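Pre-mRNA splicing factor PRP8 (Cyanidioschyzon merolae, PDB 6NQI) is a core spliceosomal protein that probably binds U5, U6 and U2 snRNAs and pre-mRNA introns, seen here as its RNase H-like domain. Local coordinates at residues Q9-V14 and E77-V83; G4-R8 and V152-S156; W31-R37 and I139-Y143. The contacts are given in a common frame with arbitrary orientation. Residues are numbered along the deposited sequence.

Contact 1 of 3, residues Q9-V14 and E77-V83; sequences QRLWIV and ELPRGIV
Start at Gln9, in extended conformation just ahead of strand 11-21; its CB rests 3.8 Å from Arg80 CD. Next, Arg10 O accepts a short hydrogen bond from Arg80 N (2.6 Å), and the side chain leaves with chi1 and chi2 both t, so that Arg10 CD passes 3.3 Å from Glu77 O. Arg10 NH1 is 4.0 Å from Glu77 OE2, a long ion pair with the oxygen well out of the guanidinium plane; the stronger salt bridge of Arg10 is to Glu32. The two backbones run parallel, Trp12 beside Ile82 and Ile13 beside Val83, with strand axes 4.7 Å apart at 17°. Leu11 CD2 lies 3.4 Å from Gly81 CA, where a CB on residue 81 would clash. Trp12 N donates to Gly81 O (3.0 Å), and Trp12 O receives Val83 N (2.8 Å, nearly linear). With chi1 m, the Trp12 indole turns one face to Pro79, whose CB sits 3.7 Å from the centroid of the five-membered ring, a CH-pi contact over the face; NE1 bonds to Glu32. Ile13 meets Val83 on the other face of the sheet, Ile13 CD1 to Val83 CG2 3.9 Å. Val14 N then bonds to Val83 O at 2.8 Å. Helix 54-71, which covers Trp12 and Val14, lies between these strands in sequence; such parallel pairing of the first and fourth strands is characteristic of the RNase H fold.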
loop_
_atom_site.group_PDB
_atom_site.type_symbol
_atom_site.label_atom_id
_atom_site.label_comp_id
_atom_site.label_asym_id
_atom_site.label_seq_id
_atom_site.Cartn_x
_atom_site.Cartn_y
_atom_site.Cartn_z
ATOM N N GLN A 9 -14.127 -7.068 -4.879
ATOM C CA GLN A 9 -13.942 -7.813 -3.649
ATOM C C GLN A 9 -12.915 -7.131 -2.754
ATOM O O GLN A 9 -12.317 -6.118 -3.106
ATOM C CB GLN A 9 -13.522 -9.241 -3.972
ATOM C CG GLN A 9 -12.427 -9.301 -5.017
ATOM C CD GLN A 9 -12.565 -10.518 -5.907
ATOM O OE1 GLN A 9 -13.411 -11.380 -5.662
ATOM N NE2 GLN A 9 -11.741 -10.594 -6.950
ATOM N N ARG A 10 -12.721 -7.717 -1.578
ATOM C CA ARG A 10 -11.687 -7.299 -0.638
ATOM C C ARG A 10 -10.375 -7.938 -1.097
ATOM O O ARG A 10 -10.141 -9.123 -0.862
ATOM C CB ARG A 10 -12.055 -7.715 0.790
ATOM C CG ARG A 10 -11.177 -7.101 1.927
ATOM C CD ARG A 10 -11.516 -7.654 3.332
ATOM N NE ARG A 10 -12.713 -7.055 3.914
ATOM C CZ ARG A 10 -12.726 -6.051 4.798
ATOM N NH1 ARG A 10 -11.581 -5.528 5.233
ATOM N NH2 ARG A 10 -13.897 -5.563 5.247
ATOM N N LEU A 11 -9.551 -7.170 -1.820
ATOM C CA LEU A 11 -8.208 -7.536 -2.268
ATOM C C LEU A 11 -7.122 -6.821 -1.442
ATOM O O LEU A 11 -7.360 -5.771 -0.835
ATOM C CB LEU A 11 -8.005 -7.187 -3.748
ATOM C CG LEU A 11 -8.687 -7.944 -4.877
ATOM C CD1 LEU A 11 -8.190 -7.503 -6.263
ATOM C CD2 LEU A 11 -8.366 -9.407 -4.661
ATOM N N TRP A 12 -5.915 -7.404 -1.410
ATOM C CA TRP A 12 -4.741 -6.768 -0.796
ATOM C C TRP A 12 -3.680 -6.567 -1.865
ATOM O O TRP A 12 -3.111 -7.542 -2.365
ATOM C CB TRP A 12 -4.166 -7.591 0.361
ATOM C CG TRP A 12 -4.905 -7.417 1.655
ATOM C CD1 TRP A 12 -6.036 -6.703 1.844
ATOM C CD2 TRP A 12 -4.563 -7.970 2.933
ATOM N NE1 TRP A 12 -6.426 -6.755 3.157
ATOM C CE2 TRP A 12 -5.546 -7.536 3.847
ATOM C CE3 TRP A 12 -3.503 -8.767 3.401
ATOM C CZ2 TRP A 12 -5.524 -7.876 5.192
ATOM C CZ3 TRP A 12 -3.472 -9.111 4.759
ATOM C CH2 TRP A 12 -4.483 -8.669 5.631
ATOM N N ILE A 13 -3.402 -5.312 -2.203
ATOM C CA ILE A 13 -2.306 -4.976 -3.099
ATOM C C ILE A 13 -1.047 -4.741 -2.247
ATOM O O ILE A 13 -1.012 -3.836 -1.397
ATOM C CB ILE A 13 -2.637 -3.737 -3.943
ATOM C CG1 ILE A 13 -4.077 -3.746 -4.486
ATOM C CG2 ILE A 13 -1.701 -3.692 -5.125
ATOM C CD1 ILE A 13 -4.411 -4.793 -5.561
ATOM N N VAL A 14 -0.021 -5.563 -2.446
ATOM C CA VAL A 14 1.188 -5.483 -1.644
ATOM C C VAL A 14 2.337 -4.998 -2.516
ATOM O O VAL A 14 2.596 -5.566 -3.589
ATOM C CB VAL A 14 1.515 -6.829 -0.990
ATOM C CG1 VAL A 14 2.582 -6.601 0.129
ATOM C CG2 VAL A 14 0.220 -7.514 -0.502
ATOM N N GLU A 77 -12.848 -10.515 7.661
ATOM C CA GLU A 77 -12.155 -9.406 7.021
ATOM C C GLU A 77 -10.898 -9.855 6.282
ATOM O O GLU A 77 -10.064 -9.020 5.914
ATOM C CB GLU A 77 -11.788 -8.336 8.041
ATOM C CG GLU A 77 -12.926 -7.523 8.612
ATOM C CD GLU A 77 -12.394 -6.502 9.612
ATOM O OE1 GLU A 77 -12.728 -6.610 10.813
ATOM O OE2 GLU A 77 -11.608 -5.609 9.191
ATOM N N LEU A 78 -10.755 -11.154 6.046
ATOM C CA LEU A 78 -9.615 -11.657 5.300
ATOM C C LEU A 78 -9.775 -11.283 3.833
ATOM O O LEU A 78 -10.894 -11.272 3.320
ATOM C CB LEU A 78 -9.531 -13.169 5.426
ATOM C CG LEU A 78 -9.173 -13.717 6.807
ATOM C CD1 LEU A 78 -9.300 -15.236 6.790
ATOM C CD2 LEU A 78 -7.786 -13.266 7.251
ATOM N N PRO A 79 -8.700 -10.966 3.135
ATOM C CA PRO A 79 -8.842 -10.627 1.721
ATOM C C PRO A 79 -9.250 -11.839 0.891
ATOM O O PRO A 79 -8.896 -12.978 1.192
ATOM C CB PRO A 79 -7.447 -10.117 1.338
ATOM C CG PRO A 79 -6.548 -10.803 2.261
ATOM C CD PRO A 79 -7.295 -10.891 3.564
ATOM N N ARG A 80 -10.038 -11.579 -0.146
ATOM C CA ARG A 80 -10.402 -12.621 -1.096
ATOM C C ARG A 80 -9.315 -12.868 -2.132
ATOM O O ARG A 80 -9.406 -13.841 -2.882
ATOM C CB ARG A 80 -11.748 -12.285 -1.753
ATOM C CG ARG A 80 -12.905 -12.500 -0.784
ATOM C CD ARG A 80 -14.173 -11.837 -1.254
ATOM N NE ARG A 80 -15.267 -12.801 -1.463
ATOM C CZ ARG A 80 -16.446 -12.487 -2.004
ATOM N NH1 ARG A 80 -16.690 -11.240 -2.406
ATOM N NH2 ARG A 80 -17.390 -13.422 -2.149
ATOM N N GLY A 81 -8.306 -12.008 -2.191
ATOM C CA GLY A 81 -7.147 -12.195 -3.049
ATOM C C GLY A 81 -5.995 -11.336 -2.569
ATOM O O GLY A 81 -6.187 -10.361 -1.834
ATOM N N ILE A 82 -4.780 -11.746 -2.934
ATOM C CA ILE A 82 -3.552 -11.026 -2.595
ATOM C C ILE A 82 -2.803 -10.776 -3.891
ATOM O O ILE A 82 -2.534 -11.725 -4.631
ATOM C CB ILE A 82 -2.678 -11.817 -1.610
ATOM C CG1 ILE A 82 -3.396 -11.937 -0.265
ATOM C CG2 ILE A 82 -1.308 -11.164 -1.495
ATOM C CD1 ILE A 82 -2.922 -13.080 0.608
ATOM N N VAL A 83 -2.479 -9.520 -4.176
ATOM C CA VAL A 83 -1.788 -9.165 -5.415
ATOM C C VAL A 83 -0.442 -8.560 -5.040
ATOM O O VAL A 83 -0.394 -7.517 -4.372
ATOM C CB VAL A 83 -2.609 -8.185 -6.277
ATOM C CG1 VAL A 83 -1.972 -8.007 -7.660
ATOM C CG2 VAL A 83 -4.072 -8.593 -6.370
#

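Contact 2 of 3, residues G4-R8 and V152-S156; sequences GDLWR and VWIAS
Residues Asp5 to Arg8 form a type I beta turn, closed by Arg8 N to Asp5 O at 3.2 Å, with Leu6 to Arg8 at helical backbone angles but without regular bonding. Opposite it runs the first turn of helix 152-168, where Ser156 N bonds to Val152 O at 2.9 Å. The two backbones come closest at Trp7 and Trp153, CA to CA 5.1 Å. Trp7 has chi1 p (82°) and chi2 -84°, which lays the face of its indole against the helix. Trp153, also chi1 p with chi2 89°, puts its CB over that face, 3.5 Å from the centroid of the five-membered ring and 17° off the normal, a CH-pi contact whose closest pair is Trp7 CD1 to Trp153 CB at 3.3 Å. The six-membered rings meet edge-to-face, the edge of Trp153 toward the face of Trp7, with centroids 4.9 Å apart and planes at 57°. This surface contact joins the loop that leads into strand 11-21 at the start of this fragment with the helix that follows strand 137-141 in the RNase H-like domain. Val152 packs beside the indole, its CG1 3.6 Å from Trp7 CB. One helical turn on, Ser156 OG lies 4.1 Å from Leu6 CB, and both residues also touch Trp31. Within the turn, Arg8 NE to Asp5 OD1 at 3.3 Å is a salt bridge, its hydrogen bond weak.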
loop_
_atom_site.group_PDB
_atom_site.type_symbol
_atom_site.label_atom_id
_atom_site.label_comp_id
_atom_site.label_asym_id
_atom_site.label_seq_id
_atom_site.Cartn_x
_atom_site.Cartn_y
_atom_site.Cartn_z
ATOM N N GLY A 4 -10.824 -1.608 -14.024
ATOM C CA GLY A 4 -11.337 -0.936 -12.846
ATOM C C GLY A 4 -12.212 -1.829 -11.990
ATOM O O GLY A 4 -13.326 -1.439 -11.624
ATOM N N ASP A 5 -11.691 -3.020 -11.658
ATOM C CA ASP A 5 -12.457 -4.069 -10.989
ATOM C C ASP A 5 -11.901 -4.411 -9.620
ATOM O O ASP A 5 -12.301 -5.420 -9.028
ATOM C CB ASP A 5 -12.509 -5.331 -11.846
ATOM C CG ASP A 5 -13.223 -5.106 -13.143
ATOM O OD1 ASP A 5 -14.399 -4.666 -13.118
ATOM O OD2 ASP A 5 -12.589 -5.342 -14.187
ATOM N N LEU A 6 -10.975 -3.600 -9.116
ATOM C CA LEU A 6 -10.487 -3.758 -7.754
ATOM C C LEU A 6 -11.541 -3.410 -6.708
ATOM O O LEU A 6 -11.381 -3.789 -5.544
ATOM C CB LEU A 6 -9.251 -2.883 -7.555
ATOM C CG LEU A 6 -8.283 -2.870 -8.734
ATOM C CD1 LEU A 6 -7.403 -1.627 -8.638
ATOM C CD2 LEU A 6 -7.466 -4.164 -8.778
ATOM N N TRP A 7 -12.619 -2.716 -7.087
ATOM C CA TRP A 7 -13.712 -2.477 -6.148
ATOM C C TRP A 7 -14.624 -3.694 -5.963
ATOM O O TRP A 7 -15.497 -3.655 -5.086
ATOM C CB TRP A 7 -14.568 -1.288 -6.614
ATOM C CG TRP A 7 -15.591 -1.668 -7.685
ATOM C CD1 TRP A 7 -15.395 -1.773 -9.029
ATOM C CD2 TRP A 7 -16.984 -1.990 -7.464
ATOM N NE1 TRP A 7 -16.557 -2.155 -9.645
ATOM C CE2 TRP A 7 -17.547 -2.293 -8.707
ATOM C CE3 TRP A 7 -17.807 -2.057 -6.324
ATOM C CZ2 TRP A 7 -18.893 -2.645 -8.848
ATOM C CZ3 TRP A 7 -19.147 -2.424 -6.481
ATOM C CH2 TRP A 7 -19.667 -2.717 -7.729
ATOM N N ARG A 8 -14.444 -4.763 -6.752
ATOM C CA ARG A 8 -15.316 -5.936 -6.654
ATOM C C ARG A 8 -15.287 -6.576 -5.275
ATOM O O ARG A 8 -16.318 -6.693 -4.601
ATOM C CB ARG A 8 -14.910 -6.992 -7.683
ATOM C CG ARG A 8 -15.639 -7.012 -9.005
ATOM C CD ARG A 8 -15.882 -5.657 -9.607
ATOM N NE ARG A 8 -16.597 -5.806 -10.869
ATOM C CZ ARG A 8 -17.909 -5.960 -10.966
ATOM N NH1 ARG A 8 -18.656 -5.998 -9.869
ATOM N NH2 ARG A 8 -18.475 -6.087 -12.160
ATOM N N VAL A 152 -18.103 2.804 -4.496
ATOM C CA VAL A 152 -16.788 2.248 -4.177
ATOM C C VAL A 152 -15.868 2.300 -5.390
ATOM O O VAL A 152 -14.673 2.590 -5.266
ATOM C CB VAL A 152 -16.932 0.816 -3.628
ATOM C CG1 VAL A 152 -15.567 0.155 -3.524
ATOM C CG2 VAL A 152 -17.594 0.853 -2.250
ATOM N N TRP A 153 -16.404 2.039 -6.588
ATOM C CA TRP A 153 -15.528 2.021 -7.757
ATOM C C TRP A 153 -14.939 3.399 -8.056
ATOM O O TRP A 153 -13.798 3.484 -8.525
ATOM C CB TRP A 153 -16.253 1.456 -8.983
ATOM C CG TRP A 153 -17.482 2.173 -9.515
ATOM C CD1 TRP A 153 -17.504 3.185 -10.442
ATOM C CD2 TRP A 153 -18.858 1.886 -9.214
ATOM N NE1 TRP A 153 -18.803 3.549 -10.721
ATOM C CE2 TRP A 153 -19.650 2.769 -9.978
ATOM C CE3 TRP A 153 -19.496 0.979 -8.363
ATOM C CZ2 TRP A 153 -21.039 2.768 -9.909
ATOM C CZ3 TRP A 153 -20.873 0.983 -8.301
ATOM C CH2 TRP A 153 -21.630 1.871 -9.066
ATOM N N ILE A 154 -15.686 4.477 -7.777
ATOM C CA ILE A 154 -15.179 5.834 -7.983
ATOM C C ILE A 154 -14.057 6.151 -7.003
ATOM O O ILE A 154 -13.054 6.766 -7.374
ATOM C CB ILE A 154 -16.313 6.869 -7.892
ATOM C CG1 ILE A 154 -17.207 6.781 -9.122
ATOM C CG2 ILE A 154 -15.733 8.268 -7.841
ATOM C CD1 ILE A 154 -16.454 7.039 -10.409
ATOM N N ALA A 155 -14.225 5.774 -5.731
ATOM C CA ALA A 155 -13.176 5.994 -4.739
ATOM C C ALA A 155 -11.915 5.223 -5.101
ATOM O O ALA A 155 -10.796 5.756 -5.032
ATOM C CB ALA A 155 -13.672 5.563 -3.361
ATOM N N SER A 156 -12.088 3.972 -5.517
ATOM C CA SER A 156 -10.965 3.159 -5.959
ATOM C C SER A 156 -10.238 3.826 -7.118
ATOM O O SER A 156 -9.008 3.969 -7.104
ATOM C CB SER A 156 -11.500 1.779 -6.369
ATOM O OG SER A 156 -10.543 1.012 -7.069
#

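Contact 3 of 3, residues W31-R37 and I139-Y143; sequences WETSTGR and IWSGY
Gly36 sets its CA squarely over the face of the Tyr143 ring, 3.4 Å from the ring centroid and 9° off the normal, a CH-pi contact so close that a CB on residue 36 would run into Tyr143 CG. Gly36 and Arg37 both face Glu32, making a G1 beta bulge in the hairpin connection between strands 24-32 and 37-43 of the RNase H-like sheet. Gly36 takes phi 94° and psi 4°, which suits glycine, and its N bonds to Glu32 O at 2.7 Å while Glu32 N bonds to Arg37 O at 2.8 Å. The neighbouring strand 137-141 runs antiparallel to 37-43, with Arg37 and Ser141 a non-hydrogen-bonded pair (CA to CA 4.7 Å). Just past it, Gly142 N donates to Gly36 O at 2.6 Å. Arg37, chi1 and chi2 both t, brings CG to 3.6 Å from Ile139 CG2, then turns its guanidinium to Glu32: NE to OE1 is 3.0 Å and NH2 to OE2 3.1 Å. Arg37 NH2 also bonds to Gln73, while Glu32 is shared with Arg10 and Trp12. Thr35 OG1 adds a hydrogen bond to Glu32 OE1 at 2.6 Å. Tyr143, chi1 m, reaches across the hairpin toward Trp31, close to helix 152-168. There Trp31 NE1 donates a weak hydrogen bond of 3.2 Å to Tyr143 OH, and Tyr143 OH in turn donates to Thr33 O at 2.8 Å.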
loop_
_atom_site.group_PDB
_atom_site.type_symbol
_atom_site.label_atom_id
_atom_site.label_comp_id
_atom_site.label_asym_id
_atom_site.label_seq_id
_atom_site.Cartn_x
_atom_site.Cartn_y
_atom_site.Cartn_z
ATOM N N TRP A 31 -2.498 -1.968 0.268
ATOM C CA TRP A 31 -3.748 -1.273 -0.029
ATOM C C TRP A 31 -4.877 -2.297 -0.036
ATOM O O TRP A 31 -4.817 -3.290 -0.768
ATOM C CB TRP A 31 -3.649 -0.536 -1.369
ATOM C CG TRP A 31 -4.950 0.010 -1.910
ATOM C CD1 TRP A 31 -6.013 0.474 -1.192
ATOM C CD2 TRP A 31 -5.314 0.152 -3.296
ATOM N NE1 TRP A 31 -7.028 0.880 -2.043
ATOM C CE2 TRP A 31 -6.617 0.697 -3.338
ATOM C CE3 TRP A 31 -4.665 -0.125 -4.504
ATOM C CZ2 TRP A 31 -7.276 0.967 -4.534
ATOM C CZ3 TRP A 31 -5.329 0.148 -5.696
ATOM C CH2 TRP A 31 -6.614 0.687 -5.696
ATOM N N GLU A 32 -5.873 -2.085 0.813
ATOM C CA GLU A 32 -7.080 -2.896 0.824
ATOM C C GLU A 32 -8.115 -2.228 -0.081
ATOM O O GLU A 32 -8.726 -1.222 0.306
ATOM C CB GLU A 32 -7.589 -3.025 2.250
ATOM C CG GLU A 32 -8.720 -3.988 2.380
ATOM C CD GLU A 32 -8.977 -4.371 3.808
ATOM O OE1 GLU A 32 -9.638 -3.594 4.535
ATOM O OE2 GLU A 32 -8.475 -5.432 4.218
ATOM N N THR A 33 -8.344 -2.817 -1.260
ATOM C CA THR A 33 -9.083 -2.136 -2.329
ATOM C C THR A 33 -10.529 -1.846 -1.944
ATOM O O THR A 33 -11.035 -0.752 -2.209
ATOM C CB THR A 33 -9.052 -2.950 -3.622
ATOM O OG1 THR A 33 -9.639 -4.244 -3.390
ATOM C CG2 THR A 33 -7.623 -3.099 -4.157
ATOM N N SER A 34 -11.232 -2.828 -1.369
ATOM C CA SER A 34 -12.660 -2.659 -1.120
ATOM C C SER A 34 -12.938 -1.540 -0.125
ATOM O O SER A 34 -13.959 -0.845 -0.229
ATOM C CB SER A 34 -13.266 -3.960 -0.603
ATOM O OG SER A 34 -12.842 -4.228 0.717
ATOM N N THR A 35 -12.069 -1.371 0.867
ATOM C CA THR A 35 -12.320 -0.427 1.950
ATOM C C THR A 35 -11.471 0.833 1.902
ATOM O O THR A 35 -11.851 1.840 2.496
ATOM C CB THR A 35 -12.077 -1.099 3.303
ATOM O OG1 THR A 35 -10.747 -1.642 3.319
ATOM C CG2 THR A 35 -13.052 -2.196 3.516
ATOM N N GLY A 36 -10.298 0.768 1.293
ATOM C CA GLY A 36 -9.378 1.871 1.265
ATOM C C GLY A 36 -8.361 1.805 2.368
ATOM O O GLY A 36 -7.525 2.701 2.473
ATOM N N ARG A 37 -8.367 0.746 3.157
ATOM C CA ARG A 37 -7.533 0.718 4.341
ATOM C C ARG A 37 -6.102 0.519 3.886
ATOM O O ARG A 37 -5.844 -0.284 2.997
ATOM C CB ARG A 37 -8.019 -0.395 5.260
ATOM C CG ARG A 37 -7.615 -0.269 6.683
ATOM C CD ARG A 37 -8.387 -1.232 7.572
ATOM N NE ARG A 37 -8.362 -2.597 7.054
ATOM C CZ ARG A 37 -8.463 -3.692 7.809
ATOM N NH1 ARG A 37 -8.561 -3.596 9.136
ATOM N NH2 ARG A 37 -8.437 -4.887 7.239
ATOM N N ILE A 139 -1.801 2.335 10.233
ATOM C CA ILE A 139 -2.919 2.082 9.327
ATOM C C ILE A 139 -3.633 3.396 9.042
ATOM O O ILE A 139 -4.094 4.073 9.968
ATOM C CB ILE A 139 -3.897 1.035 9.898
ATOM C CG1 ILE A 139 -3.179 -0.303 10.105
ATOM C CG2 ILE A 139 -5.072 0.851 8.976
ATOM C CD1 ILE A 139 -3.969 -1.325 10.877
ATOM N N TRP A 140 -3.766 3.723 7.764
ATOM C CA TRP A 140 -4.393 4.944 7.285
ATOM C C TRP A 140 -5.654 4.581 6.518
ATOM O O TRP A 140 -5.824 3.445 6.081
ATOM C CB TRP A 140 -3.429 5.746 6.393
ATOM C CG TRP A 140 -2.111 6.026 7.072
ATOM C CD1 TRP A 140 -1.162 5.115 7.418
ATOM C CD2 TRP A 140 -1.624 7.295 7.508
ATOM N NE1 TRP A 140 -0.115 5.734 8.030
ATOM C CE2 TRP A 140 -0.375 7.077 8.105
ATOM C CE3 TRP A 140 -2.123 8.599 7.449
ATOM C CZ2 TRP A 140 0.391 8.116 8.639
ATOM C CZ3 TRP A 140 -1.368 9.629 7.978
ATOM C CH2 TRP A 140 -0.125 9.384 8.562
ATOM N N SER A 141 -6.569 5.527 6.383
ATOM C CA SER A 141 -7.752 5.302 5.551
ATOM C C SER A 141 -7.497 5.953 4.200
ATOM O O SER A 141 -7.519 7.177 4.076
ATOM C CB SER A 141 -9.018 5.832 6.215
ATOM O OG SER A 141 -9.274 7.170 5.849
ATOM N N GLY A 142 -7.218 5.135 3.191
ATOM C CA GLY A 142 -6.892 5.660 1.878
ATOM C C GLY A 142 -8.050 6.231 1.085
ATOM O O GLY A 142 -7.803 6.894 0.073
ATOM N N TYR A 143 -9.292 6.035 1.531
ATOM C CA TYR A 143 -10.455 6.600 0.860
ATOM C C TYR A 143 -11.076 7.740 1.654
ATOM O O TYR A 143 -12.192 8.168 1.338
ATOM C CB TYR A 143 -11.520 5.528 0.572
ATOM C CG TYR A 143 -11.098 4.464 -0.418
ATOM C CD1 TYR A 143 -9.955 4.627 -1.179
ATOM C CD2 TYR A 143 -11.862 3.303 -0.609
ATOM C CE1 TYR A 143 -9.565 3.669 -2.079
ATOM C CE2 TYR A 143 -11.479 2.329 -1.531
ATOM C CZ TYR A 143 -10.331 2.526 -2.258
ATOM O OH TYR A 143 -9.905 1.596 -3.162
#

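Contacts 1 and 3 belong to one mixed sheet: contact 1 joins strands 11-21 and 81-84, contact 3 joins the 24-32/37-43 hairpin to the edge strand 137-141. Their centres are about 11 Å apart, bridged by Glu32, which meets both Arg10 and Trp12. Contact 2 lies about 13 Å from contact 1 and 12 Å from contact 3, centre to centre, where the N-terminal turn meets helix 152-168. Leu6 touches Leu11, and its O bonds to Thr33 OG1. Along the chain contacts 1 and 3 alternate, and both are nested within the loop closed by contact 2, so the start of the chain is packed against the sheet and against helix 152-168, which follows the edge strand.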